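Local coordinates for B- and T-lymphocyte attenuator (Mus musculus, PDB 1XAU), which acts as an inhibitory receptor on lymphocytes, binding TNFRSF14 (HVEM) and dampening antigen receptor signalling through the phosphatases SHP-1 and SHP-2, at residues A[34-39]-A[45-50]. Sequence-based numbering, arbitrary orientation.
Sequences IECPVK and PNVTWC
Ile34 and Cys36 straddle the indole of Trp49, one on either side of its plane, a clear example of how an Ig-like domain, here the extracellular V-type one of the receptor, packs its core tryptophan beside its intersheet disulfide. On one side CG1 of Ile34 lies off-centre over the six-membered ring, 4.3 Å from its centroid in a CH-pi contact, while CD1 reaches on to within 3.7 Å of Trp49 CZ3. From the opposite side Cys36 comes in obliquely, its CB 3.7 Å from Trp49 CH2. The sulfur stands farther back in an oblique sulfur-aromatic contact, Cys36 SG 5.4 Å from the centroid of that ring. Between them the far edge of the indole points at the backbone, where Trp49 CH2 meets Glu35 C at 3.8 Å, nearly in the ring plane. With chi1 near -78°, Trp49 places CG beside its own backbone N, and its ring stands up across the gap.

The row continues with smaller groups: Val47 CG1 touches Cys36 SG at 4.3 Å, and its CG2 faces Val38 CG2. Val38 CG1 then slides past the Pro45 ring, meeting CG at 3.8 Å. Everything here rests on van der Waals packing, the off-centre CH-pi contact and the sulfur-aromatic one, and no hydrogen bond joins the segments.

What fixes Cys36 is its disulfide to Cys96, for which SG is turned anti to the backbone N (chi1 165°). Phe79 lies against the Trp49 ring at a shallow interplanar angle. Segments 34-39 and 47-50 run at 142° to one another. Strand 32-39 pairs with strand 78-83 in one sheet and strand 47-52 with strand 92-100 in the opposite one, so the contact spans the core of the sandwich, and the disulfide ties the same two sheets.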
loop_
_atom_site.group_PDB
_atom_site.type_symbol
_atom_site.label_atom_id
_atom_site.label_comp_id
_atom_site.label_asym_id
_atom_site.label_seq_id
_atom_site.Cartn_x
_atom_site.Cartn_y
_atom_site.Cartn_z
ATOM N N ILE A 34 -0.807 -1.530 6.252
ATOM C CA ILE A 34 0.140 -0.541 5.755
ATOM C C ILE A 34 -0.671 0.507 5.019
ATOM O O ILE A 34 -1.797 0.279 4.569
ATOM C CB ILE A 34 1.229 -1.117 4.884
ATOM C CG1 ILE A 34 0.642 -1.855 3.740
ATOM C CG2 ILE A 34 2.141 -2.015 5.784
ATOM C CD1 ILE A 34 1.777 -2.526 2.852
ATOM N N GLU A 35 -0.102 1.693 4.949
ATOM C CA GLU A 35 -0.864 2.822 4.454
ATOM C C GLU A 35 -0.186 3.535 3.323
ATOM O O GLU A 35 1.024 3.729 3.358
ATOM C CB GLU A 35 -0.964 3.825 5.597
ATOM C CG GLU A 35 -1.711 3.282 6.822
ATOM C CD GLU A 35 -1.913 4.333 7.882
ATOM O OE1 GLU A 35 -1.313 5.463 7.839
ATOM O OE2 GLU A 35 -2.705 4.028 8.772
ATOM N N CYS A 36 -1.016 4.077 2.441
ATOM C CA CYS A 36 -0.500 4.860 1.299
ATOM C C CYS A 36 -1.221 6.200 1.295
ATOM O O CYS A 36 -2.348 6.270 0.825
ATOM C CB CYS A 36 -0.775 4.045 0.045
ATOM S SG CYS A 36 -0.660 4.827 -1.595
ATOM N N PRO A 37 -0.636 7.247 1.879
ATOM C CA PRO A 37 -1.305 8.574 1.882
ATOM C C PRO A 37 -1.452 9.030 0.399
ATOM O O PRO A 37 -0.528 8.850 -0.405
ATOM C CB PRO A 37 -0.316 9.450 2.625
ATOM C CG PRO A 37 0.363 8.566 3.524
ATOM C CD PRO A 37 0.631 7.327 2.648
ATOM N N VAL A 38 -2.580 9.602 0.024
ATOM C CA VAL A 38 -2.804 10.019 -1.361
ATOM C C VAL A 38 -3.242 11.462 -1.439
ATOM O O VAL A 38 -4.297 11.830 -0.835
ATOM C CB VAL A 38 -3.920 9.161 -2.046
ATOM C CG1 VAL A 38 -4.054 9.497 -3.533
ATOM C CG2 VAL A 38 -3.575 7.613 -1.873
ATOM N N LYS A 39 -2.450 12.276 -2.130
ATOM C CA LYS A 39 -2.824 13.684 -2.338
ATOM C C LYS A 39 -3.486 13.765 -3.741
ATOM O O LYS A 39 -2.937 13.316 -4.719
ATOM C CB LYS A 39 -1.584 14.597 -2.337
ATOM C CG LYS A 39 -1.943 16.093 -2.555
ATOM C CD LYS A 39 -0.636 16.933 -2.684
ATOM C CE LYS A 39 -0.907 18.438 -2.667
ATOM N NZ LYS A 39 -1.932 18.884 -3.689
ATOM N N PRO A 45 -8.152 8.946 -7.106
ATOM C CA PRO A 45 -7.663 7.968 -8.102
ATOM C C PRO A 45 -7.958 6.493 -7.689
ATOM O O PRO A 45 -8.224 6.272 -6.551
ATOM C CB PRO A 45 -6.138 8.226 -8.135
ATOM C CG PRO A 45 -5.867 8.843 -6.847
ATOM C CD PRO A 45 -7.053 9.746 -6.544
ATOM N N ASN A 46 -7.935 5.536 -8.629
ATOM C CA ASN A 46 -8.157 4.113 -8.293
ATOM C C ASN A 46 -6.699 3.708 -8.023
ATOM O O ASN A 46 -5.877 3.661 -8.924
ATOM C CB ASN A 46 -8.651 3.314 -9.508
ATOM C CG ASN A 46 -8.877 1.822 -9.196
ATOM O OD1 ASN A 46 -8.696 1.342 -8.051
ATOM N ND2 ASN A 46 -9.332 1.081 -10.205
ATOM N N VAL A 47 -6.406 3.404 -6.784
ATOM C CA VAL A 47 -5.045 3.056 -6.437
ATOM C C VAL A 47 -4.943 1.564 -6.192
ATOM O O VAL A 47 -5.903 0.999 -5.663
ATOM C CB VAL A 47 -4.690 3.735 -5.142
ATOM C CG1 VAL A 47 -3.209 3.373 -4.719
ATOM C CG2 VAL A 47 -4.815 5.289 -5.334
ATOM N N THR A 48 -3.824 0.964 -6.552
ATOM C CA THR A 48 -3.683 -0.474 -6.313
ATOM C C THR A 48 -2.388 -0.790 -5.580
ATOM O O THR A 48 -1.482 -0.006 -5.608
ATOM C CB THR A 48 -3.769 -1.275 -7.620
ATOM O OG1 THR A 48 -2.717 -0.928 -8.470
ATOM C CG2 THR A 48 -5.028 -0.872 -8.423
ATOM N N TRP A 49 -2.310 -1.937 -4.925
ATOM C CA TRP A 49 -1.082 -2.262 -4.196
ATOM C C TRP A 49 -0.293 -3.224 -5.065
ATOM O O TRP A 49 -0.880 -4.050 -5.805
ATOM C CB TRP A 49 -1.422 -2.974 -2.879
ATOM C CG TRP A 49 -1.897 -1.987 -1.833
ATOM C CD1 TRP A 49 -3.210 -1.619 -1.522
ATOM C CD2 TRP A 49 -1.061 -1.207 -1.013
ATOM N NE1 TRP A 49 -3.202 -0.664 -0.520
ATOM C CE2 TRP A 49 -1.899 -0.390 -0.187
ATOM C CE3 TRP A 49 0.340 -1.106 -0.886
ATOM C CZ2 TRP A 49 -1.374 0.490 0.760
ATOM C CZ3 TRP A 49 0.864 -0.240 0.045
ATOM C CH2 TRP A 49 -0.009 0.561 0.890
ATOM N N CYS A 50 1.018 -3.157 -4.903
ATOM C CA CYS A 50 1.934 -4.020 -5.621
ATOM C C CYS A 50 2.897 -4.622 -4.602
ATOM O O CYS A 50 3.148 -4.022 -3.563
ATOM C CB CYS A 50 2.826 -3.253 -6.605
ATOM S SG CYS A 50 1.938 -2.286 -7.841
#